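Local coordinates for protein Non-structural maintenance of chromosomes element 1 homolog (PDB 7DG2) that acts as a RING-type subunit of the Smc5/6 complex, pairing with a MAGE protein to shape Nse4 and probably to transfer ubiquitin from an E2 enzyme, at the interface of chains A and B and the interface of chains C and B. Sequence-based numbering; all coordinates share one arbitrary frame. Chains: chain A, Non-structural maintenance of chromosomes element 1 homolog; chain B, Non-structural maintenance of chromosomes element 4; chain C, MAGE domain-containing protein.

Contact 1: the interface of chains A and B. Residues chain A 81, 88-89, 91; chain B 70, 73-74.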
loop_
_atom_site.group_PDB
_atom_site.type_symbol
_atom_site.label_atom_id
_atom_site.label_comp_id
_atom_site.label_asym_id
_atom_site.label_seq_id
_atom_site.Cartn_x
_atom_site.Cartn_y
_atom_site.Cartn_z
ATOM N N ASN A 81 -7.541 9.605 4.137
ATOM C CA ASN A 81 -8.594 9.249 5.062
ATOM C C ASN A 81 -9.128 10.504 5.743
ATOM O O ASN A 81 -8.398 11.474 5.960
ATOM C CB ASN A 81 -8.053 8.270 6.097
ATOM C CG ASN A 81 -9.092 7.876 7.099
ATOM O OD1 ASN A 81 -10.226 7.583 6.731
ATOM N ND2 ASN A 81 -8.727 7.891 8.377
ATOM N N THR A 88 -10.750 2.870 11.972
ATOM C CA THR A 88 -9.472 3.357 11.457
ATOM C C THR A 88 -8.335 3.021 12.413
ATOM O O THR A 88 -7.200 2.796 11.979
ATOM C CB THR A 88 -9.524 4.864 11.197
ATOM O OG1 THR A 88 -9.814 5.562 12.412
ATOM C CG2 THR A 88 -10.587 5.186 10.165
ATOM N N LYS A 89 -8.625 2.941 13.714
ATOM C CA LYS A 89 -7.593 2.545 14.661
ATOM C C LYS A 89 -7.136 1.105 14.470
ATOM O O LYS A 89 -6.114 0.718 15.054
ATOM C CB LYS A 89 -8.091 2.735 16.099
ATOM C CG LYS A 89 -8.317 4.177 16.475
ATOM C CD LYS A 89 -8.923 4.276 17.873
ATOM C CE LYS A 89 -9.319 5.697 18.191
ATOM N NZ LYS A 89 -9.992 5.793 19.513
ATOM N N ALA A 91 -5.925 -0.002 11.810
ATOM C CA ALA A 91 -4.821 -0.009 10.857
ATOM C C ALA A 91 -3.630 -0.760 11.438
ATOM O O ALA A 91 -3.360 -0.674 12.635
ATOM C CB ALA A 91 -4.421 1.426 10.505
ATOM N N PHE B 70 -3.192 4.868 5.498
ATOM C CA PHE B 70 -3.434 6.236 5.930
ATOM C C PHE B 70 -2.760 6.401 7.288
ATOM O O PHE B 70 -2.377 5.422 7.935
ATOM C CB PHE B 70 -4.938 6.522 6.025
ATOM C CG PHE B 70 -5.666 5.479 6.824
ATOM C CD1 PHE B 70 -5.725 5.561 8.207
ATOM C CD2 PHE B 70 -6.202 4.367 6.198
ATOM C CE1 PHE B 70 -6.348 4.570 8.954
ATOM C CE2 PHE B 70 -6.835 3.374 6.938
ATOM C CZ PHE B 70 -6.896 3.473 8.320
ATOM N N GLY B 73 -6.312 9.022 12.058
ATOM C CA GLY B 73 -7.231 8.033 12.594
ATOM C C GLY B 73 -6.608 6.699 12.939
ATOM O O GLY B 73 -7.309 5.820 13.464
ATOM N N SER B 74 -5.318 6.514 12.680
ATOM C CA SER B 74 -4.671 5.260 13.025
ATOM C C SER B 74 -4.141 5.247 14.454
ATOM O O SER B 74 -3.759 4.178 14.940
ATOM C CB SER B 74 -3.521 4.966 12.059
ATOM O OG SER B 74 -2.402 5.827 12.292
HETATM O O HOH W 1 -2.726 1.710 14.037
#
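An extended peptide of Nse4 lies on the globular surface of Nse1, a heteromeric contact in which B:Phe70, B:Gly73 and B:Ser74 meet A:Asn81, A:Thr88 and A:Ala91 and help hold the Nse4 tail to its partner. The aromatic ring of B:Phe70 is the apolar anchor. Its CG lies between the backbone N and the carbonyl carbon (chi1 51°), a rotation that holds the ring close over its own main chain while its face and rim meet Nse1. The amide of A:Asn81 leans over one face near the rim, the two planes 46° apart, and the beta carbons meet where A:Asn81 CB is 3.6 Å from B:Phe70 CB. At the far end of the ring, A:Ala91 CB touches B:Phe70 CZ at 3.9 Å, while the carbonyl oxygen of A:Thr88 lies at the ring edge, in its plane, 3.6 Å from B:Phe70 CE1. The same threonine supplies the polar contact: its hydroxyl OG1 donates to the carbonyl oxygen of B:Gly73 at 2.7 Å, arriving from above the carbonyl plane. Beyond it, a water joins the backbone oxygens of A:Ala91 and B:Ser74, and the beta carbons of these two residues also touch. On the Nse1 side the platform combines the end of strand 75-81, the short 3-10 helix 88-90 and the loop residue that follows it; the Nse4 residues lie beyond helix 50-59, in a stretch without regular secondary structure.

Contact 2: the interface of chains A and B. Residues chain A 81, 151, 164, 168-169; chain B 70-72.
B:Met71 and B:Leu72 bury the most Nse4 surface here, and A:Glu168 of Nse1 reads the backbone of both. Its carboxylate oxygen OE1 accepts two main-chain N-H groups: B:Met71 N at 2.7 Å, on the syn lone pair, and B:Leu72 N at 2.9 Å from above the carboxylate plane. The other oxygen, OE2, takes the backbone N of A:Asn81 at 2.9 Å, a bond within Nse1 that helps fix the rotation of the carboxylate. CG of A:Glu168 is anti to the backbone N (chi1 -172°) and the chain runs on extended, carrying the acid from its helix to the peptide. The side chain of B:Met71 bends back over A:Trp151, with CB over the six-membered ring and the methyl CE 3.8 Å from the centroid of the five-membered ring. On the opposite face of the indole lies the guanidinium of A:Arg164, its centre beneath A:Trp151 CZ2, a second-shell support for the tryptophan. B:Leu72 turns the other way: its CB packs 3.5 Å from A:Leu169 CD2, and its carbonyl oxygen receives A:Asn81 ND2 at 2.8 Å, the acceptor lying nearly in the plane of the donor amide. Recognising main-chain groups is a general way to hold an extended peptide; here A:Glu168 and A:Asn81 probably set its course, while tryptophan and leucine surfaces receive its side chains, fastening Nse4 to Nse1.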
loop_
_atom_site.group_PDB
_atom_site.type_symbol
_atom_site.label_atom_id
_atom_site.label_comp_id
_atom_site.label_asym_id
_atom_site.label_seq_id
_atom_site.Cartn_x
_atom_site.Cartn_y
_atom_site.Cartn_z
ATOM N N ASN A 81 -7.541 9.605 4.137
ATOM C CA ASN A 81 -8.594 9.249 5.062
ATOM C C ASN A 81 -9.128 10.504 5.743
ATOM O O ASN A 81 -8.398 11.474 5.960
ATOM C CB ASN A 81 -8.053 8.270 6.097
ATOM C CG ASN A 81 -9.092 7.876 7.099
ATOM O OD1 ASN A 81 -10.226 7.583 6.731
ATOM N ND2 ASN A 81 -8.727 7.891 8.377
ATOM N N TRP A 151 5.292 9.273 4.395
ATOM C CA TRP A 151 4.851 10.088 5.523
ATOM C C TRP A 151 5.890 11.133 5.887
ATOM O O TRP A 151 5.535 12.253 6.261
ATOM C CB TRP A 151 4.546 9.224 6.762
ATOM C CG TRP A 151 3.445 8.254 6.472
ATOM C CD1 TRP A 151 3.526 6.884 6.481
ATOM C CD2 TRP A 151 2.115 8.583 6.062
ATOM N NE1 TRP A 151 2.309 6.341 6.111
ATOM C CE2 TRP A 151 1.429 7.363 5.847
ATOM C CE3 TRP A 151 1.433 9.787 5.853
ATOM C CZ2 TRP A 151 0.088 7.316 5.438
ATOM C CZ3 TRP A 151 0.094 9.739 5.435
ATOM C CH2 TRP A 151 -0.562 8.509 5.242
ATOM N N ARG A 164 2.152 14.356 1.247
ATOM C CA ARG A 164 1.036 13.461 1.553
ATOM C C ARG A 164 0.585 13.610 2.997
ATOM O O ARG A 164 -0.618 13.621 3.291
ATOM C CB ARG A 164 1.442 12.015 1.294
ATOM C CG ARG A 164 0.280 11.037 1.542
ATOM C CD ARG A 164 0.790 9.657 1.888
ATOM N NE ARG A 164 -0.273 8.651 1.947
ATOM C CZ ARG A 164 -0.028 7.344 1.921
ATOM N NH1 ARG A 164 1.217 6.907 1.821
ATOM N NH2 ARG A 164 -1.022 6.472 1.974
ATOM N N GLU A 168 -3.122 14.990 4.295
ATOM C CA GLU A 168 -4.067 14.211 5.092
ATOM C C GLU A 168 -4.279 14.808 6.482
ATOM O O GLU A 168 -5.400 14.782 7.010
ATOM C CB GLU A 168 -3.594 12.769 5.218
ATOM C CG GLU A 168 -4.645 11.888 5.883
ATOM C CD GLU A 168 -4.278 10.428 5.815
ATOM O OE1 GLU A 168 -3.509 9.967 6.688
ATOM O OE2 GLU A 168 -4.736 9.757 4.866
ATOM N N LEU A 169 -3.222 15.337 7.098
ATOM C CA LEU A 169 -3.268 15.779 8.487
ATOM C C LEU A 169 -3.461 17.284 8.640
ATOM O O LEU A 169 -3.347 17.790 9.760
ATOM C CB LEU A 169 -1.992 15.358 9.228
ATOM C CG LEU A 169 -1.786 13.847 9.394
ATOM C CD1 LEU A 169 -0.607 13.574 10.327
ATOM C CD2 LEU A 169 -3.011 13.215 9.949
ATOM N N PHE B 70 -3.192 4.868 5.498
ATOM C CA PHE B 70 -3.434 6.236 5.930
ATOM C C PHE B 70 -2.760 6.401 7.288
ATOM O O PHE B 70 -2.377 5.422 7.935
ATOM C CB PHE B 70 -4.938 6.522 6.025
ATOM C CG PHE B 70 -5.666 5.479 6.824
ATOM C CD1 PHE B 70 -5.725 5.561 8.207
ATOM C CD2 PHE B 70 -6.202 4.367 6.198
ATOM C CE1 PHE B 70 -6.348 4.570 8.954
ATOM C CE2 PHE B 70 -6.835 3.374 6.938
ATOM C CZ PHE B 70 -6.896 3.473 8.320
ATOM N N MET B 71 -2.645 7.651 7.722
ATOM C CA MET B 71 -2.126 7.972 9.047
ATOM C C MET B 71 -3.196 8.549 9.963
ATOM O O MET B 71 -3.334 8.110 11.108
ATOM C CB MET B 71 -0.951 8.961 8.904
ATOM C CG MET B 71 -0.246 9.306 10.205
ATOM S SD MET B 71 0.511 7.863 10.973
ATOM C CE MET B 71 1.915 7.507 9.912
ATOM N N LEU B 72 -3.968 9.523 9.482
ATOM C CA LEU B 72 -5.048 10.100 10.274
ATOM C C LEU B 72 -6.000 9.011 10.757
ATOM O O LEU B 72 -6.446 8.170 9.970
ATOM C CB LEU B 72 -5.818 11.125 9.435
ATOM C CG LEU B 72 -7.074 11.697 10.103
ATOM C CD1 LEU B 72 -6.667 12.652 11.214
ATOM C CD2 LEU B 72 -7.976 12.403 9.091
#

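Contact 3: the interface of chains C and B. Residues chain C 103, 181, 185, 189; chain B 58, 61-62.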
loop_
_atom_site.group_PDB
_atom_site.type_symbol
_atom_site.label_atom_id
_atom_site.label_comp_id
_atom_site.label_asym_id
_atom_site.label_seq_id
_atom_site.Cartn_x
_atom_site.Cartn_y
_atom_site.Cartn_z
ATOM N N MET C 103 5.637 -16.760 -6.486
ATOM C CA MET C 103 5.319 -17.384 -7.766
ATOM C C MET C 103 6.287 -18.519 -8.085
ATOM O O MET C 103 5.897 -19.545 -8.658
ATOM C CB MET C 103 5.344 -16.335 -8.876
ATOM C CG MET C 103 5.191 -16.916 -10.278
ATOM S SD MET C 103 3.583 -17.682 -10.556
ATOM C CE MET C 103 2.749 -16.383 -11.493
ATOM N N THR C 181 -4.744 -16.581 -8.510
ATOM C CA THR C 181 -4.136 -17.026 -9.768
ATOM C C THR C 181 -4.788 -18.357 -10.145
ATOM O O THR C 181 -5.877 -18.701 -9.674
ATOM C CB THR C 181 -2.593 -17.052 -9.647
ATOM O OG1 THR C 181 -2.000 -17.215 -10.946
ATOM C CG2 THR C 181 -2.095 -18.166 -8.717
ATOM N N LYS C 185 -2.492 -20.059 -15.416
ATOM C CA LYS C 185 -1.683 -18.846 -15.353
ATOM C C LYS C 185 -0.265 -19.145 -14.876
ATOM O O LYS C 185 0.700 -18.599 -15.415
ATOM C CB LYS C 185 -2.347 -17.816 -14.432
ATOM C CG LYS C 185 -3.615 -17.187 -14.980
ATOM C CD LYS C 185 -3.316 -16.222 -16.116
ATOM C CE LYS C 185 -4.550 -15.368 -16.439
ATOM N NZ LYS C 185 -4.394 -14.580 -17.692
ATOM N N PHE C 189 3.331 -18.630 -16.825
ATOM C CA PHE C 189 4.521 -17.986 -16.290
ATOM C C PHE C 189 5.742 -18.885 -16.431
ATOM O O PHE C 189 6.793 -18.453 -16.914
ATOM C CB PHE C 189 4.289 -17.622 -14.820
ATOM C CG PHE C 189 5.523 -17.157 -14.112
ATOM C CD1 PHE C 189 5.895 -15.820 -14.149
ATOM C CD2 PHE C 189 6.312 -18.053 -13.399
ATOM C CE1 PHE C 189 7.037 -15.386 -13.492
ATOM C CE2 PHE C 189 7.453 -17.629 -12.749
ATOM C CZ PHE C 189 7.815 -16.291 -12.794
ATOM N N ALA B 58 5.415 -11.430 -12.335
ATOM C CA ALA B 58 4.471 -12.319 -11.660
ATOM C C ALA B 58 3.120 -11.659 -11.377
ATOM O O ALA B 58 2.091 -12.341 -11.397
ATOM C CB ALA B 58 5.107 -12.824 -10.363
ATOM N N TYR B 61 0.002 -12.220 -13.482
ATOM C CA TYR B 61 -0.653 -13.516 -13.417
ATOM C C TYR B 61 -1.563 -13.653 -12.209
ATOM O O TYR B 61 -2.218 -14.690 -12.062
ATOM C CB TYR B 61 0.395 -14.631 -13.393
ATOM C CG TYR B 61 1.307 -14.615 -14.591
ATOM C CD1 TYR B 61 2.405 -13.770 -14.640
ATOM C CD2 TYR B 61 1.072 -15.441 -15.673
ATOM C CE1 TYR B 61 3.241 -13.739 -15.745
ATOM C CE2 TYR B 61 1.912 -15.424 -16.780
ATOM C CZ TYR B 61 2.991 -14.582 -16.804
ATOM O OH TYR B 61 3.814 -14.558 -17.914
ATOM N N PHE B 62 -1.610 -12.643 -11.345
ATOM C CA PHE B 62 -2.441 -12.646 -10.152
ATOM C C PHE B 62 -3.555 -11.617 -10.293
ATOM O O PHE B 62 -3.488 -10.708 -11.124
ATOM C CB PHE B 62 -1.614 -12.337 -8.902
ATOM C CG PHE B 62 -0.826 -13.509 -8.383
ATOM C CD1 PHE B 62 0.259 -13.999 -9.084
ATOM C CD2 PHE B 62 -1.164 -14.108 -7.182
ATOM C CE1 PHE B 62 0.989 -15.078 -8.606
ATOM C CE2 PHE B 62 -0.434 -15.181 -6.700
ATOM C CZ PHE B 62 0.643 -15.659 -7.407
#
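The methyl CE of C:Met103 sits at the apolar centre, between two aromatic residues of Nse4: it is 3.5 Å from B:Tyr61 CB and 3.6 Å from B:Phe62 CE1. C:Met103 leaves helix 94-111 with CG swung opposite the main-chain nitrogen (chi1 173°) and then bends, which brings its methyl group to both. Lower on the same side chain, C:Met103 CB touches B:Ala58 CB, near the end of Nse4 helix 50-59. The tyrosine ring receives C:Phe189 CB over the middle of one face, 3.8 Å from its centroid. The edge of C:Phe189, CD1 foremost, turns to the B:Tyr61 face, the ring planes 85° apart. C:Met103 CG, from the same subunit, lies over one C:Phe189 face toward the rim. On the other flank, C:Thr181 CB lies over the centre of the B:Phe62 ring, with its methyl CG2 near B:Phe62 CZ. Polar groups gather at the rim: the backbone O of C:Lys185 lies 3.2 Å from B:Tyr61 CD2, and the hydroxyl OG1 of C:Thr181 donates to the carbonyl oxygen of B:Tyr61 at 2.8 Å, from above the carbonyl plane. Consecutive Nse4 aromatics are thereby seated on the MAGE protein Nse3, holding the chain to it where helix 50-59 gives way to loop.

Contacts 1 and 2 are neighbouring patches of one Nse1 surface, their C-alpha centres about 8 Å apart, and they share A:Asn81 and B:Phe70. Contact 3, on the MAGE protein, lies about 31 Å from contact 1 and 33 Å from contact 2, yet the last of its Nse4 residues is eight positions before the first of theirs. The chain therefore leaves helix 50-59 on one subunit and reaches the other in a stretch without regular secondary structure. One Nse4 polypeptide spans both partners, in keeping with a chain whose course is shaped by the Nse1 and Nse3 pair.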